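Local coordinates for protein-disulfide isomerase (Novosphingobium aromaticivorans, PDB 3GMF), which probably acts as a thiol-disulfide oxidoreductase of the thioredoxin superfamily, making, breaking or rearranging disulfide bonds in other proteins, at residues Val23-Ile35 and His83-Gly95. Numbering follows the deposited sequence.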
loop_
_atom_site.group_PDB
_atom_site.type_symbol
_atom_site.label_atom_id
_atom_site.label_comp_id
_atom_site.label_asym_id
_atom_site.label_seq_id
_atom_site.Cartn_x
_atom_site.Cartn_y
_atom_site.Cartn_z
ATOM N N VAL A 23 0.199 -4.138 3.581
ATOM C CA VAL A 23 0.739 -2.814 3.941
ATOM C C VAL A 23 -0.333 -1.733 3.790
ATOM O O VAL A 23 -1.291 -1.887 3.034
ATOM C CB VAL A 23 2.007 -2.419 3.122
ATOM C CG1 VAL A 23 3.161 -3.453 3.353
ATOM C CG2 VAL A 23 1.671 -2.273 1.627
ATOM N N SER A 24 -0.116 -0.618 4.489
ATOM C CA SER A 24 -1.090 0.464 4.537
ATOM C C SER A 24 -0.373 1.788 4.325
ATOM O O SER A 24 0.665 2.011 4.944
ATOM C CB SER A 24 -1.744 0.476 5.911
ATOM O OG SER A 24 -2.372 1.730 6.171
ATOM N N TYR A 25 -0.944 2.661 3.484
ATOM C CA TYR A 25 -0.290 3.969 3.159
ATOM C C TYR A 25 -0.215 4.950 4.317
ATOM O O TYR A 25 0.581 5.892 4.277
ATOM C CB TYR A 25 -0.941 4.648 1.944
ATOM C CG TYR A 25 -0.774 3.845 0.676
ATOM C CD1 TYR A 25 0.488 3.734 0.070
ATOM C CD2 TYR A 25 -1.861 3.195 0.078
ATOM C CE1 TYR A 25 0.668 2.991 -1.087
ATOM C CE2 TYR A 25 -1.687 2.423 -1.116
ATOM C CZ TYR A 25 -0.413 2.339 -1.677
ATOM O OH TYR A 25 -0.234 1.598 -2.823
ATOM N N THR A 26 -1.055 4.752 5.333
ATOM C CA THR A 26 -1.104 5.696 6.475
ATOM C C THR A 26 -0.331 5.197 7.692
ATOM O O THR A 26 -0.363 5.817 8.764
ATOM C CB THR A 26 -2.549 6.026 6.881
ATOM O OG1 THR A 26 -3.269 4.803 7.164
ATOM C CG2 THR A 26 -3.243 6.813 5.771
ATOM N N CYS A 27 0.350 4.062 7.532
ATOM C CA CYS A 27 1.057 3.413 8.640
ATOM C C CYS A 27 2.534 3.814 8.639
ATOM O O CYS A 27 3.233 3.633 7.636
ATOM C CB CYS A 27 0.903 1.881 8.514
ATOM S SG CYS A 27 1.973 0.932 9.617
ATOM N N PRO A 28 3.031 4.347 9.768
ATOM C CA PRO A 28 4.428 4.789 9.824
ATOM C C PRO A 28 5.402 3.613 9.742
ATOM O O PRO A 28 6.521 3.758 9.224
ATOM C CB PRO A 28 4.511 5.457 11.204
ATOM C CG PRO A 28 3.463 4.746 12.027
ATOM C CD PRO A 28 2.333 4.541 11.057
ATOM N N HIS A 29 4.968 2.450 10.221
ATOM C CA HIS A 29 5.798 1.236 10.161
ATOM C C HIS A 29 5.983 0.773 8.730
ATOM O O HIS A 29 7.062 0.327 8.358
ATOM C CB HIS A 29 5.198 0.117 11.016
ATOM C CG HIS A 29 4.983 0.491 12.450
ATOM N ND1 HIS A 29 6.008 0.914 13.269
ATOM C CD2 HIS A 29 3.868 0.484 13.216
ATOM C CE1 HIS A 29 5.532 1.155 14.479
ATOM N NE2 HIS A 29 4.237 0.901 14.473
ATOM N N CYS A 30 4.942 0.891 7.911
ATOM C CA CYS A 30 5.039 0.512 6.500
ATOM C C CYS A 30 5.957 1.443 5.719
ATOM O O CYS A 30 6.710 0.982 4.851
ATOM C CB CYS A 30 3.665 0.498 5.842
ATOM S SG CYS A 30 2.657 -0.851 6.475
ATOM N N SER A 31 5.892 2.743 6.024
ATOM C CA SER A 31 6.815 3.704 5.408
ATOM C C SER A 31 8.264 3.369 5.753
ATOM O O SER A 31 9.104 3.215 4.853
ATOM C CB SER A 31 6.481 5.135 5.824
ATOM O OG SER A 31 7.442 6.038 5.286
ATOM N N HIS A 32 8.545 3.241 7.049
ATOM C CA HIS A 32 9.864 2.826 7.520
ATOM C C HIS A 32 10.299 1.498 6.896
ATOM O O HIS A 32 11.447 1.369 6.458
ATOM C CB HIS A 32 9.886 2.762 9.055
ATOM C CG HIS A 32 11.236 2.481 9.642
ATOM N ND1 HIS A 32 12.353 3.233 9.346
ATOM C CD2 HIS A 32 11.641 1.543 10.533
ATOM C CE1 HIS A 32 13.391 2.762 10.018
ATOM N NE2 HIS A 32 12.984 1.740 10.748
ATOM N N PHE A 33 9.386 0.529 6.818
ATOM C CA PHE A 33 9.720 -0.775 6.222
ATOM C C PHE A 33 10.113 -0.666 4.744
ATOM O O PHE A 33 11.068 -1.306 4.304
ATOM C CB PHE A 33 8.567 -1.779 6.380
ATOM C CG PHE A 33 8.750 -3.029 5.579
ATOM C CD1 PHE A 33 9.639 -4.023 6.007
ATOM C CD2 PHE A 33 8.040 -3.224 4.402
ATOM C CE1 PHE A 33 9.819 -5.195 5.252
ATOM C CE2 PHE A 33 8.219 -4.389 3.643
ATOM C CZ PHE A 33 9.125 -5.366 4.073
ATOM N N GLU A 34 9.367 0.130 3.988
ATOM C CA GLU A 34 9.681 0.345 2.571
ATOM C C GLU A 34 11.091 0.928 2.368
ATOM O O GLU A 34 11.845 0.439 1.535
ATOM C CB GLU A 34 8.639 1.243 1.897
ATOM C CG GLU A 34 8.770 1.283 0.364
ATOM C CD GLU A 34 8.307 0.001 -0.327
ATOM O OE1 GLU A 34 8.083 -1.046 0.336
ATOM O OE2 GLU A 34 8.160 0.046 -1.565
ATOM N N ILE A 35 11.427 1.949 3.148
ATOM C CA ILE A 35 12.744 2.590 3.086
ATOM C C ILE A 35 13.840 1.578 3.454
ATOM O O ILE A 35 14.861 1.502 2.770
ATOM C CB ILE A 35 12.799 3.854 3.988
ATOM C CG1 ILE A 35 11.829 4.928 3.471
ATOM C CG2 ILE A 35 14.225 4.404 4.097
ATOM C CD1 ILE A 35 11.325 5.878 4.533
ATOM N N HIS A 83 3.530 3.417 -5.677
ATOM C CA HIS A 83 3.414 2.814 -4.345
ATOM C C HIS A 83 4.638 3.142 -3.490
ATOM O O HIS A 83 4.499 3.602 -2.361
ATOM C CB HIS A 83 3.220 1.295 -4.479
ATOM C CG HIS A 83 3.283 0.545 -3.179
ATOM N ND1 HIS A 83 2.188 0.401 -2.348
ATOM C CD2 HIS A 83 4.301 -0.112 -2.575
ATOM C CE1 HIS A 83 2.538 -0.303 -1.284
ATOM N NE2 HIS A 83 3.814 -0.636 -1.405
ATOM N N THR A 84 5.839 2.941 -4.041
ATOM C CA THR A 84 7.081 3.233 -3.319
ATOM C C THR A 84 7.195 4.721 -2.991
ATOM O O THR A 84 7.612 5.073 -1.881
ATOM C CB THR A 84 8.340 2.699 -4.099
ATOM O OG1 THR A 84 8.342 1.265 -4.039
ATOM C CG2 THR A 84 9.634 3.213 -3.499
ATOM N N ALA A 85 6.797 5.578 -3.939
ATOM C CA ALA A 85 6.822 7.036 -3.745
ATOM C C ALA A 85 5.937 7.493 -2.573
ATOM O O ALA A 85 6.402 8.213 -1.686
ATOM C CB ALA A 85 6.434 7.775 -5.031
ATOM N N PHE A 86 4.684 7.038 -2.553
ATOM C CA PHE A 86 3.807 7.322 -1.397
ATOM C C PHE A 86 4.373 6.829 -0.081
ATOM O O PHE A 86 4.268 7.529 0.942
ATOM C CB PHE A 86 2.402 6.759 -1.596
ATOM C CG PHE A 86 1.500 7.642 -2.401
ATOM C CD1 PHE A 86 0.946 8.802 -1.849
ATOM C CD2 PHE A 86 1.182 7.301 -3.723
ATOM C CE1 PHE A 86 0.081 9.599 -2.600
ATOM C CE2 PHE A 86 0.335 8.083 -4.484
ATOM C CZ PHE A 86 -0.215 9.253 -3.931
ATOM N N MET A 87 4.978 5.636 -0.095
ATOM C CA MET A 87 5.551 5.079 1.128
ATOM C C MET A 87 6.819 5.814 1.549
ATOM O O MET A 87 6.947 6.203 2.710
ATOM C CB MET A 87 5.842 3.582 0.989
ATOM C CG MET A 87 4.617 2.697 1.048
ATOM S SD MET A 87 3.628 2.804 2.592
ATOM C CE MET A 87 2.611 1.374 2.284
ATOM N N ARG A 88 7.756 5.995 0.610
ATOM C CA ARG A 88 9.001 6.702 0.913
ATOM C C ARG A 88 8.789 8.161 1.302
ATOM O O ARG A 88 9.480 8.672 2.192
ATOM C CB ARG A 88 9.995 6.616 -0.261
ATOM C CG ARG A 88 10.631 5.250 -0.385
ATOM C CD ARG A 88 11.784 5.298 -1.396
ATOM N NE ARG A 88 12.661 4.140 -1.257
ATOM C CZ ARG A 88 13.761 4.123 -0.508
ATOM N NH1 ARG A 88 14.500 3.024 -0.439
ATOM N NH2 ARG A 88 14.126 5.202 0.171
ATOM N N SER A 89 7.823 8.824 0.677
ATOM C CA SER A 89 7.599 10.244 0.943
ATOM C C SER A 89 6.452 10.493 1.923
ATOM O O SER A 89 5.921 11.608 1.987
ATOM C CB SER A 89 7.362 11.019 -0.357
ATOM O OG SER A 89 6.077 10.748 -0.883
ATOM N N GLN A 90 6.079 9.463 2.690
ATOM C CA GLN A 90 4.972 9.585 3.649
ATOM C C GLN A 90 5.060 10.812 4.550
ATOM O O GLN A 90 4.076 11.539 4.689
ATOM C CB GLN A 90 4.857 8.341 4.518
ATOM C CG GLN A 90 3.579 8.298 5.363
ATOM C CD GLN A 90 3.611 7.155 6.326
ATOM O OE1 GLN A 90 4.299 7.212 7.345
ATOM N NE2 GLN A 90 2.912 6.077 5.991
ATOM N N ALA A 91 6.234 11.058 5.138
ATOM C CA ALA A 91 6.399 12.216 6.038
ATOM C C ALA A 91 6.090 13.552 5.357
ATOM O O ALA A 91 5.616 14.484 6.008
ATOM C CB ALA A 91 7.781 12.231 6.672
ATOM N N GLN A 92 6.307 13.622 4.044
ATOM C CA GLN A 92 6.037 14.832 3.271
ATOM C C GLN A 92 4.551 15.098 3.035
ATOM O O GLN A 92 4.163 16.266 2.919
ATOM C CB GLN A 92 6.771 14.845 1.910
ATOM C CG GLN A 92 8.105 14.080 1.804
ATOM C CD GLN A 92 9.093 14.360 2.932
ATOM O OE1 GLN A 92 9.380 15.514 3.263
ATOM N NE2 GLN A 92 9.629 13.287 3.518
ATOM N N TRP A 93 3.722 14.049 2.933
ATOM C CA TRP A 93 2.308 14.261 2.617
ATOM C C TRP A 93 1.341 14.006 3.772
ATOM O O TRP A 93 0.208 14.473 3.729
ATOM C CB TRP A 93 1.826 13.493 1.354
ATOM C CG TRP A 93 1.925 11.967 1.445
ATOM C CD1 TRP A 93 2.933 11.186 0.944
ATOM C CD2 TRP A 93 0.995 11.061 2.071
ATOM N NE1 TRP A 93 2.685 9.854 1.200
ATOM C CE2 TRP A 93 1.519 9.749 1.912
ATOM C CE3 TRP A 93 -0.219 11.229 2.759
ATOM C CZ2 TRP A 93 0.867 8.609 2.411
ATOM C CZ3 TRP A 93 -0.865 10.094 3.260
ATOM C CH2 TRP A 93 -0.316 8.802 3.081
ATOM N N ILE A 94 1.784 13.300 4.802
ATOM C CA ILE A 94 0.796 12.812 5.807
ATOM C C ILE A 94 0.525 13.825 6.937
ATOM O O ILE A 94 -0.288 13.579 7.836
ATOM C CB ILE A 94 1.186 11.408 6.355
ATOM C CG1 ILE A 94 -0.051 10.624 6.826
ATOM C CG2 ILE A 94 2.232 11.522 7.447
ATOM C CD1 ILE A 94 0.196 9.140 7.080
ATOM N N GLY A 95 1.188 14.984 6.876
ATOM C CA GLY A 95 1.069 15.995 7.932
ATOM C C GLY A 95 -0.349 16.330 8.380
ATOM O O GLY A 95 -0.584 16.463 9.588
HETATM O O HOH W 1 5.332 -2.314 0.247
#
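Gln90 spans the loop ahead of helix 28-46 with the two N-H groups of its amide, one to each carbonyl: NE2 donates to Tyr25 O at 2.9 Å and, nearly straight at 172°, to Cys27 O at 3.0 Å, coming in above both carbonyl planes. An extended chain carries the amide there, and its OE1 lies against Ser31 CB. Replacing Gln90 with a leucine would probably leave both carbonyls without the amide N-H they now accept, Cys27 O keeping Ser31 N, and the turn from Ser24 to Cys27 less firmly held. One helical turn beyond Cys27, Ser31 OG, anti to the backbone N (chi1 176°), donates to Met87 O at 2.6 Å, where the backbones come closest. Met87 packs its methyl CE against Val23 CG2, Ser24 O, Tyr25 CD1 and Cys30 CB; its SD stands 5.2 Å from the centre of the Tyr25 ring, an oblique Met-aromatic contact. Tyr25 OH hydrogen-bonds His83 ND1 at 2.7 Å at the imidazole edge, neither ring over the other, and, outside the contact, Thr71. On its other nitrogen His83 reaches a water, 2.8 Å from NE2, that donates to Glu34 OE1, so both ring nitrogens are engaged and the imidazole's rotation is fixed. Further out, Trp93 presents its ring edge to Tyr25 O and is itself held by NE1 donating to Phe86 O, while Asp64 grips Ser24 OG and Tyr25 N. Segments 28-35 and 83-88 of helices 28-46 and 76-88 cross at -115°, joining a thioredoxin-type Cys-Pro-His-Cys helix start, where Cys27 SG caps Cys30 N, to the probable helical insertion of a DsbA-like fold.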